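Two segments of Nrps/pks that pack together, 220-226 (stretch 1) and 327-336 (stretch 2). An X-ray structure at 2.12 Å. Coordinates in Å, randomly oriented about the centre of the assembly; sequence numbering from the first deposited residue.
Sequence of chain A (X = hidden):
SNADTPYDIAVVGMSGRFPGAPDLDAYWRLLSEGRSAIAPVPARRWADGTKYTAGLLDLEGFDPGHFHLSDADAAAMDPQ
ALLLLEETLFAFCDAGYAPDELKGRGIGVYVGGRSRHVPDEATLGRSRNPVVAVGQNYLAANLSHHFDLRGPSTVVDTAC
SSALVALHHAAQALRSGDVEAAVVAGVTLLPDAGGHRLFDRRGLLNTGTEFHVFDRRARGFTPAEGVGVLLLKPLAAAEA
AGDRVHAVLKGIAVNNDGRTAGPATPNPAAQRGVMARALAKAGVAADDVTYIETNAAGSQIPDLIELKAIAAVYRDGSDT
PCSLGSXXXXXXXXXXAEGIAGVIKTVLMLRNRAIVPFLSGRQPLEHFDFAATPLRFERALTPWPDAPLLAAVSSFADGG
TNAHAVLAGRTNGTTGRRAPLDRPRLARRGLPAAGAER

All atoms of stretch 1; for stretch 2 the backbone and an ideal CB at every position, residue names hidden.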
ATOM      1  N   GLY A 220      14.890  20.263  15.168  1.00 85.43           N
ATOM      2  CA  GLY A 220      13.574  19.842  14.642  1.00 80.51           C
ATOM      3  C   GLY A 220      12.661  21.049  14.432  1.00 79.32           C
ATOM      4  O   GLY A 220      12.944  22.154  14.919  1.00 81.58           O
ATOM      5  N   PHE A 221      11.548  20.848  13.734  1.00 74.11           N
ATOM      6  CA  PHE A 221      10.741  21.974  13.214  1.00 66.85           C
ATOM      7  C   PHE A 221       9.443  22.172  13.950  1.00 65.11           C
ATOM      8  O   PHE A 221       9.039  21.300  14.712  1.00 70.09           O
ATOM      9  CB  PHE A 221      10.442  21.730  11.741  1.00 58.91           C
ATOM     10  CG  PHE A 221      11.643  21.838  10.882  1.00 54.36           C
ATOM     11  CD1 PHE A 221      12.046  23.085  10.389  1.00 54.60           C
ATOM     12  CD2 PHE A 221      12.404  20.710  10.597  1.00 53.11           C
ATOM     13  CE1 PHE A 221      13.183  23.201   9.601  1.00 58.62           C
ATOM     14  CE2 PHE A 221      13.539  20.806   9.800  1.00 53.59           C
ATOM     15  CZ  PHE A 221      13.933  22.048   9.299  1.00 57.54           C
ATOM     16  N   THR A 222       8.793  23.312  13.708  1.00 59.03           N
ATOM     17  CA  THR A 222       7.395  23.464  14.068  1.00 64.21           C
ATOM     18  C   THR A 222       6.545  22.431  13.274  1.00 55.49           C
ATOM     19  O   THR A 222       6.600  22.401  12.052  1.00 45.55           O
ATOM     20  CB  THR A 222       6.831  24.873  13.753  1.00 69.03           C
ATOM     21  OG1 THR A 222       7.843  25.859  13.910  1.00 72.22           O
ATOM     22  CG2 THR A 222       5.618  25.228  14.698  1.00 74.38           C
ATOM     23  N   PRO A 223       5.775  21.603  13.978  1.00 59.83           N
ATOM     24  CA  PRO A 223       4.758  20.837  13.262  1.00 60.24           C
ATOM     25  C   PRO A 223       3.827  21.789  12.524  1.00 53.78           C
ATOM     26  O   PRO A 223       3.565  22.909  12.991  1.00 53.18           O
ATOM     27  CB  PRO A 223       4.019  20.078  14.370  1.00 65.48           C
ATOM     28  CG  PRO A 223       4.989  20.023  15.513  1.00 70.17           C
ATOM     29  CD  PRO A 223       5.713  21.360  15.436  1.00 69.54           C
ATOM     30  N   ALA A 224       3.416  21.350  11.340  1.00 44.68           N
ATOM     31  CA  ALA A 224       2.626  22.141  10.441  1.00 41.80           C
ATOM     32  C   ALA A 224       1.517  21.297   9.776  1.00 37.83           C
ATOM     33  O   ALA A 224       1.541  20.078   9.786  1.00 38.57           O
ATOM     34  CB  ALA A 224       3.514  22.712   9.367  1.00 41.36           C
ATOM     35  N   GLU A 225       0.608  21.989   9.140  1.00 34.94           N
ATOM     36  CA  GLU A 225      -0.503  21.399   8.442  1.00 33.64           C
ATOM     37  C   GLU A 225      -0.194  21.513   6.984  1.00 32.87           C
ATOM     38  O   GLU A 225       0.688  22.269   6.573  1.00 32.67           O
ATOM     39  CB  GLU A 225      -1.780  22.121   8.805  1.00 33.10           C
ATOM     40  CG  GLU A 225      -2.110  21.923  10.258  1.00 34.70           C
ATOM     41  CD  GLU A 225      -3.462  22.508  10.638  1.00 38.87           C
ATOM     42  OE1 GLU A 225      -3.851  23.595  10.108  1.00 38.35           O
ATOM     43  OE2 GLU A 225      -4.130  21.869  11.487  1.00 40.27           O
ATOM     44  N   GLY A 226      -0.900  20.722   6.199  1.00 29.90           N
ATOM     45  CA  GLY A 226      -0.815  20.824   4.760  1.00 28.74           C
ATOM     46  C   GLY A 226      -1.633  19.762   4.049  1.00 26.73           C
ATOM     47  O   GLY A 226      -1.997  18.731   4.630  1.00 26.70           O
ATOM     48  N   UNK A 327      11.660  22.678   1.915  1.00 26.22           N
ATOM     49  CA  UNK A 327      10.524  23.541   2.193  1.00 27.26           C
ATOM     50  C   UNK A 327      10.342  23.797   3.654  1.00 27.49           C
ATOM     51  O   UNK A 327       9.529  24.645   4.037  1.00 25.90           O
ATOM     52  CB  UNK A 327       9.241  22.935   1.620  1.00 27.26           C
ATOM     53  N   UNK A 328      10.991  23.006   4.485  1.00 27.13           N
ATOM     54  CA  UNK A 328      10.656  23.070   5.915  1.00 28.73           C
ATOM     55  C   UNK A 328      10.918  24.428   6.586  1.00 29.87           C
ATOM     56  O   UNK A 328      10.144  24.851   7.424  1.00 31.03           O
ATOM     57  CB  UNK A 328      11.451  21.995   6.659  1.00 28.73           C
ATOM     58  N   UNK A 329      12.000  25.129   6.227  1.00 30.70           N
ATOM     59  CA  UNK A 329      12.140  26.474   6.801  1.00 32.53           C
ATOM     60  C   UNK A 329      11.035  27.430   6.326  1.00 32.08           C
ATOM     61  O   UNK A 329      10.757  28.392   7.010  1.00 33.07           O
ATOM     62  CB  UNK A 329      13.510  27.052   6.440  1.00 32.53           C
ATOM     63  N   UNK A 330      10.383  27.159   5.191  1.00 30.52           N
ATOM     64  CA  UNK A 330       9.313  27.997   4.702  1.00 30.73           C
ATOM     65  C   UNK A 330       7.956  27.683   5.358  1.00 32.95           C
ATOM     66  O   UNK A 330       7.184  28.595   5.601  1.00 32.85           O
ATOM     67  CB  UNK A 330       9.206  27.844   3.183  1.00 30.73           C
ATOM     68  N   UNK A 331       7.632  26.408   5.555  1.00 31.19           N
ATOM     69  CA  UNK A 331       6.294  26.042   6.029  1.00 33.19           C
ATOM     70  C   UNK A 331       6.239  25.132   7.245  1.00 34.72           C
ATOM     71  O   UNK A 331       5.140  24.759   7.650  1.00 36.44           O
ATOM     72  CB  UNK A 331       5.535  25.361   4.888  1.00 33.19           C
ATOM     73  N   UNK A 332       7.386  24.843   7.859  1.00 35.64           N
ATOM     74  CA  UNK A 332       7.499  23.881   8.965  1.00 36.06           C
ATOM     75  C   UNK A 332       7.507  22.442   8.467  1.00 35.18           C
ATOM     76  O   UNK A 332       7.772  22.204   7.301  1.00 36.71           O
ATOM     77  CB  UNK A 332       6.349  24.075   9.955  1.00 36.06           C
ATOM     78  N   UNK A 333       7.180  21.485   9.345  1.00 35.20           N
ATOM     79  CA  UNK A 333       7.203  20.065   9.032  1.00 36.92           C
ATOM     80  C   UNK A 333       5.759  19.525   8.944  1.00 36.94           C
ATOM     81  O   UNK A 333       5.149  19.249   9.967  1.00 34.49           O
ATOM     82  CB  UNK A 333       8.008  19.300  10.085  1.00 36.92           C
ATOM     83  N   UNK A 334       5.207  19.364   7.727  1.00 38.68           N
ATOM     84  CA  UNK A 334       3.802  18.926   7.588  1.00 41.12           C
ATOM     85  C   UNK A 334       3.545  17.429   7.747  1.00 40.30           C
ATOM     86  O   UNK A 334       2.575  16.930   7.190  1.00 42.64           O
ATOM     87  CB  UNK A 334       3.286  19.351   6.212  1.00 41.12           C
ATOM     88  N   UNK A 335       4.367  16.742   8.529  1.00 39.67           N
ATOM     89  CA  UNK A 335       4.214  15.330   8.847  1.00 42.45           C
ATOM     90  C   UNK A 335       3.861  14.473   7.589  1.00 38.37           C
ATOM     91  O   UNK A 335       4.641  14.439   6.640  1.00 35.33           O
ATOM     92  CB  UNK A 335       3.131  15.170   9.915  1.00 42.45           C
ATOM     93  N   UNK A 336       2.665  13.845   7.526  1.00 38.66           N
ATOM     94  CA  UNK A 336       2.306  12.955   6.378  1.00 34.85           C
ATOM     95  C   UNK A 336       2.240  13.684   5.071  1.00 32.98           C
ATOM     96  O   UNK A 336       2.372  13.113   4.030  1.00 37.26           O
ATOM     97  CB  UNK A 336       0.956  12.277   6.622  1.00 34.85           C
TER

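Position 327 lies out of reach of stretch 1, with nothing of it within 5.5 Å of the ideal CB, so the contact sets no demand. The residue is Val327, whose O accepts backbone hydrogen bonds from 330 and 331 as the chain turns into a helix.

Position 328 is helical and points its CB toward stretch 1, 3.6 Å from Phe221 CE1. An aromatic face invites aliphatic carbon, so a leucine, a methionine or the stem of a long polar chain would suit. It is Lys328: its CB lies 3.7 Å from the centroid of the Phe221 ring, 15° off the normal, in a CH-pi contact, and its CD lies 3.6 Å from Phe221 CE2 over the same face. The extended chain then leads its end away, and NZ finds a hydrogen bond elsewhere in the structure.

At 329 the CB points away, and phi of -65° would admit many residues, proline included. Pro329 brings its CD to 4.5 Å from Phe221 CE1, a loose apolar contact.

Position 330 is out of reach and stretch 1 does not discriminate; it holds Asn330. Position 331, at the end of the helix, points sideways with no neighbour near its CB, so many side chains could fit. Ile331 is found, and its backbone O lies 3.1 Å from Ala224 CB.

Position 332 is the most restrictive. Phi is 79°, which by itself favours glycine, and an ideal CB would sit 2.7 Å from Thr222 O, a clash, and 3.2 Å from Ala224 CB. Gly332 meets both demands, leaving its CA 3.5 Å from Thr222 O.

At 333 the backbone does the pairing: N donates to Thr222 O (2.9 Å, 173°) and O accepts from Ala224 N (3.1 Å), forming a single beta bridge with Pro223. Proline, lacking the N-H, could not make the first bond; otherwise, with CB sideways and 3.8 Å from Phe221 CB, several types would serve. His333 packs its CB there, and its ND1 accepts from the backbone N of 335.

Position 334 needs no N-H for stretch 1, and phi of -80° permits proline among others; the CB lies 3.9 Å from Glu225 O. Pro334 offers its CA to Ala224 O at 3.4 Å, a CA-H...O contact.

At 335 the CB points sideways, 5.2 Å from Ala224 O, leaving room for a longer chain to bend back toward Pro223. Gln335 does so: NE2 comes to 3.9 Å from Pro223 CB and donates to His333 O at 3.1 Å.

Position 336, beyond contact, is Cys336.

Stretch 2 327-336: VKPNIGHPQC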
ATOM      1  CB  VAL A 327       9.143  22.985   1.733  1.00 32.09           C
ATOM      2  CG1 VAL A 327       9.095  22.937   0.264  1.00 40.06           C
ATOM      3  CG2 VAL A 327       8.868  21.579   2.226  1.00 27.64           C
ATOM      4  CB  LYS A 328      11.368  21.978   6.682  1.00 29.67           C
ATOM      5  CG  LYS A 328      10.893  20.603   6.271  1.00 32.35           C
ATOM      6  CD  LYS A 328      11.479  19.547   7.177  1.00 34.77           C
ATOM      7  CE  LYS A 328      11.245  18.177   6.573  1.00 36.85           C
ATOM      8  NZ  LYS A 328      11.877  17.189   7.498  1.00 38.65           N
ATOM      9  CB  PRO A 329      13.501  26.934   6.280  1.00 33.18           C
ATOM     10  CG  PRO A 329      14.222  25.664   5.980  1.00 31.53           C
ATOM     11  CD  PRO A 329      13.153  24.776   5.398  1.00 30.52           C
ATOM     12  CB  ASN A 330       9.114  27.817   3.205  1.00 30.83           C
ATOM     13  CG  ASN A 330      10.390  28.043   2.387  1.00 32.78           C
ATOM     14  OD1 ASN A 330      11.273  27.169   2.291  1.00 34.16           O
ATOM     15  ND2 ASN A 330      10.457  29.178   1.737  1.00 33.19           N
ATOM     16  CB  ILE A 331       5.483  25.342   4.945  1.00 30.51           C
ATOM     17  CG1 ILE A 331       6.109  24.023   4.577  1.00 29.23           C
ATOM     18  CG2 ILE A 331       5.325  26.260   3.731  1.00 32.04           C
ATOM     19  CD1 ILE A 331       5.283  23.208   3.571  1.00 30.87           C
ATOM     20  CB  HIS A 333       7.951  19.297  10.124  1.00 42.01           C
ATOM     21  CG  HIS A 333       8.312  17.890   9.732  1.00 46.34           C
ATOM     22  ND1 HIS A 333       7.552  17.128   8.869  1.00 49.47           N
ATOM     23  CD2 HIS A 333       9.347  17.098  10.100  1.00 53.44           C
ATOM     24  CE1 HIS A 333       8.109  15.941   8.705  1.00 52.25           C
ATOM     25  NE2 HIS A 333       9.207  15.896   9.438  1.00 51.27           N
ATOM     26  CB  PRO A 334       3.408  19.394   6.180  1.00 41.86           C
ATOM     27  CG  PRO A 334       4.648  19.847   5.511  1.00 44.70           C
ATOM     28  CD  PRO A 334       5.837  19.629   6.428  1.00 43.88           C
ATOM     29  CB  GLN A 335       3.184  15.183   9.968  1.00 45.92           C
ATOM     30  CG  GLN A 335       3.276  16.267  11.025  1.00 55.71           C
ATOM     31  CD  GLN A 335       4.441  16.055  11.962  1.00 66.85           C
ATOM     32  OE1 GLN A 335       4.584  14.976  12.540  1.00 77.66           O
ATOM     33  NE2 GLN A 335       5.287  17.088  12.130  1.00 70.55           N
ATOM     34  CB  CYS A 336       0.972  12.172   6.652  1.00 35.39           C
ATOM     35  SG  CYS A 336       1.140  11.026   8.074  1.00 42.50           S
TER
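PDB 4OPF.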